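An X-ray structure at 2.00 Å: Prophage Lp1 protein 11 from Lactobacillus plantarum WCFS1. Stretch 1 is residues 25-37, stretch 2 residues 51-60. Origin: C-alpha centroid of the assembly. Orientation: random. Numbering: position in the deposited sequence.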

# COMPACT_ATOMS: atom_id res chain seq x y z
N ARG A 25 18.93 6.16 7.90
CA ARG A 25 18.48 6.56 9.22
C ARG A 25 17.02 6.13 9.48
O ARG A 25 16.69 5.63 10.56
CB ARG A 25 18.63 8.07 9.36
CG ARG A 25 18.28 8.63 10.72
CD ARG A 25 18.90 7.82 11.86
NE ARG A 25 18.63 8.45 13.17
CZ ARG A 25 18.82 7.86 14.35
NH1 ARG A 25 19.29 6.61 14.44
NH2 ARG A 25 18.54 8.53 15.47
N VAL A 26 16.17 6.33 8.48
CA VAL A 26 14.77 5.94 8.56
C VAL A 26 14.71 4.43 8.70
O VAL A 26 14.00 3.92 9.53
CB VAL A 26 14.00 6.42 7.33
CG1 VAL A 26 12.62 5.79 7.25
CG2 VAL A 26 13.89 7.93 7.36
N ALA A 27 15.48 3.72 7.89
CA ALA A 27 15.55 2.28 7.99
C ALA A 27 15.95 1.83 9.41
O ALA A 27 15.33 0.95 10.00
CB ALA A 27 16.50 1.72 6.95
N THR A 28 16.95 2.47 9.98
CA THR A 28 17.37 2.09 11.32
C THR A 28 16.23 2.36 12.34
O THR A 28 15.85 1.48 13.11
CB THR A 28 18.78 2.73 11.71
OG1 THR A 28 18.70 4.16 11.73
CG2 THR A 28 19.85 2.33 10.69
N LEU A 29 15.66 3.56 12.31
CA LEU A 29 14.59 3.95 13.22
C LEU A 29 13.30 3.12 13.02
O LEU A 29 12.63 2.76 13.99
CB LEU A 29 14.27 5.45 13.07
CG LEU A 29 15.23 6.48 13.65
CD1 LEU A 29 14.86 7.86 13.13
CD2 LEU A 29 15.23 6.45 15.19
N ALA A 30 12.97 2.81 11.77
CA ALA A 30 11.79 2.04 11.43
C ALA A 30 12.03 0.56 11.64
O ALA A 30 11.12 -0.26 11.54
CB ALA A 30 11.36 2.29 9.99
N GLY A 31 13.28 0.20 11.90
CA GLY A 31 13.65 -1.18 12.09
C GLY A 31 13.59 -2.06 10.85
O GLY A 31 13.43 -3.26 10.99
N LEU A 32 13.74 -1.53 9.65
CA LEU A 32 13.91 -2.48 8.54
C LEU A 32 15.39 -2.68 8.24
O LEU A 32 16.26 -1.86 8.58
CB LEU A 32 13.09 -2.16 7.29
CG LEU A 32 12.78 -0.74 6.82
CD1 LEU A 32 11.74 -0.04 7.68
CD2 LEU A 32 14.09 0.02 6.78
N ASN A 33 15.68 -3.81 7.63
CA ASN A 33 17.06 -4.12 7.35
C ASN A 33 17.35 -3.70 5.93
O ASN A 33 16.43 -3.46 5.13
CB ASN A 33 17.40 -5.59 7.64
CG ASN A 33 16.66 -6.56 6.73
OD1 ASN A 33 15.90 -6.14 5.85
ND2 ASN A 33 16.89 -7.85 6.93
N GLN A 34 18.66 -3.63 5.66
CA GLN A 34 19.21 -3.10 4.41
C GLN A 34 18.62 -3.82 3.19
O GLN A 34 18.36 -3.22 2.16
CB GLN A 34 20.74 -3.25 4.44
CG GLN A 34 21.52 -2.36 3.47
CD GLN A 34 21.21 -0.88 3.68
OE1 GLN A 34 21.13 -0.40 4.82
NE2 GLN A 34 21.02 -0.15 2.57
N SER A 35 18.43 -5.13 3.34
CA SER A 35 17.81 -5.91 2.27
C SER A 35 16.43 -5.36 1.88
O SER A 35 16.13 -5.23 0.69
CB SER A 35 17.76 -7.40 2.68
OG SER A 35 16.87 -7.62 3.76
N THR A 36 15.62 -4.98 2.88
CA THR A 36 14.29 -4.45 2.63
C THR A 36 14.38 -3.06 2.00
O THR A 36 13.64 -2.74 1.06
CB THR A 36 13.44 -4.34 3.93
OG1 THR A 36 13.34 -5.62 4.58
CG2 THR A 36 12.04 -3.83 3.58
N VAL A 37 15.29 -2.24 2.53
CA VAL A 37 15.61 -0.91 1.99
C VAL A 37 16.05 -1.03 0.52
O VAL A 37 15.51 -0.38 -0.36
CB VAL A 37 16.76 -0.25 2.83
CG1 VAL A 37 17.39 0.94 2.09
CG2 VAL A 37 16.27 0.16 4.20
N THR A 51 2.93 -2.85 4.74
CA THR A 51 3.59 -2.94 6.04
C THR A 51 4.84 -2.06 6.11
O THR A 51 4.99 -1.24 7.02
CB THR A 51 3.94 -4.41 6.32
OG1 THR A 51 2.73 -5.13 6.41
CG2 THR A 51 4.71 -4.61 7.64
N THR A 52 5.70 -2.18 5.10
CA THR A 52 6.91 -1.39 5.04
C THR A 52 6.57 0.11 4.97
O THR A 52 7.14 0.92 5.71
CB THR A 52 7.78 -1.81 3.86
OG1 THR A 52 8.36 -3.08 4.15
CG2 THR A 52 8.90 -0.78 3.58
N ILE A 53 5.63 0.47 4.11
CA ILE A 53 5.18 1.87 4.00
C ILE A 53 4.65 2.39 5.35
O ILE A 53 5.02 3.48 5.82
CB ILE A 53 4.11 2.03 2.90
CG1 ILE A 53 4.74 1.69 1.53
CG2 ILE A 53 3.51 3.44 2.93
CD1 ILE A 53 3.70 1.46 0.44
N ARG A 54 3.83 1.58 6.01
CA ARG A 54 3.28 1.95 7.31
C ARG A 54 4.37 2.22 8.33
O ARG A 54 4.32 3.19 9.07
CB ARG A 54 2.32 0.88 7.82
CG ARG A 54 1.79 1.17 9.22
CD ARG A 54 0.83 0.14 9.77
NE ARG A 54 1.36 -1.22 9.70
CZ ARG A 54 2.32 -1.73 10.49
NH1 ARG A 54 2.94 -0.99 11.42
NH2 ARG A 54 2.68 -3.01 10.35
N LYS A 55 5.37 1.33 8.37
CA LYS A 55 6.46 1.46 9.33
C LYS A 55 7.28 2.74 9.09
O LYS A 55 7.62 3.45 10.04
CB LYS A 55 7.39 0.22 9.26
CG LYS A 55 6.76 -1.08 9.82
CD LYS A 55 7.64 -2.32 9.57
CE LYS A 55 7.12 -3.52 10.38
NZ LYS A 55 7.82 -4.82 10.01
N VAL A 56 7.62 3.02 7.83
CA VAL A 56 8.33 4.25 7.49
C VAL A 56 7.50 5.49 7.83
O VAL A 56 8.02 6.48 8.34
CB VAL A 56 8.69 4.29 6.01
CG1 VAL A 56 9.17 5.68 5.66
CG2 VAL A 56 9.75 3.27 5.73
N CYS A 57 6.20 5.43 7.56
CA CYS A 57 5.30 6.53 7.87
C CYS A 57 5.33 6.83 9.35
O CYS A 57 5.34 7.99 9.76
CB CYS A 57 3.88 6.23 7.38
SG CYS A 57 3.70 6.46 5.61
N GLY A 58 5.39 5.78 10.16
CA GLY A 58 5.46 5.95 11.60
C GLY A 58 6.67 6.76 11.99
O GLY A 58 6.59 7.69 12.81
N THR A 59 7.80 6.42 11.39
CA THR A 59 9.08 7.09 11.63
C THR A 59 9.03 8.53 11.17
O THR A 59 9.62 9.42 11.79
CB THR A 59 10.22 6.39 10.89
OG1 THR A 59 10.36 5.06 11.39
CG2 THR A 59 11.53 7.13 11.06
N LEU A 60 8.34 8.76 10.06
CA LEU A 60 8.18 10.08 9.50
C LEU A 60 7.15 10.94 10.23
O LEU A 60 7.12 12.15 10.01
CB LEU A 60 7.81 9.98 8.04
CG LEU A 60 8.94 9.54 7.12
CD1 LEU A 60 8.39 9.48 5.73
CD2 LEU A 60 10.13 10.49 7.18

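Where two helices cross nearly at right angles, contact is confined to a short patch. The contact between residues 25-37 and 51-60 illustrates the principle. The axes of helices 25-30 and 51-60 pass 9.0 Å apart at 99°, and the CA atoms of A30 and V56 are 5.7 Å apart. No hydrogen bond joins the two stretches; packing alone accounts for the 377 Å² they bury.

T59 contributes the most surface, 74 Å². Its CA-to-CB bond points toward the first stretch, and its methyl meets apolar atoms there: T59 CG2 lies 3.8 Å from L29 CB and 4.2 Å from V26 CG1. Its hydroxyl faces A30, with OG1 of T59 3.3 Å from CB of A30. T59 OG1 is also 3.5 Å from A30 N, but the angle is poor for a hydrogen bond, and that amide is already committed within its own helix, with A30 N donating to V26 O at 2.7 Å.

V26 follows with 58 Å². Buried, with its CA-to-CB bond pointing toward the second helix, it places V26 CG1 3.8 Å from V56 CG1, an apolar pairing of two branched side chains, both with chi1 in the t well. V56 also receives L32 on its other methyl, with L32 CD1 4.3 Å from V56 CG2, so one valine touches both the helix and the loop that follows it.

A30 has 45 Å² covered by the second helix. A30 CB rests 3.9 Å from K55 O, directly against the backbone of that helix. Just beyond, G31 closes the helix in a Schellman motif with positive phi, a conformation that favours glycine. After the turn, the contact reaches T36, with T36 CG2 3.8 Å from T52 OG1.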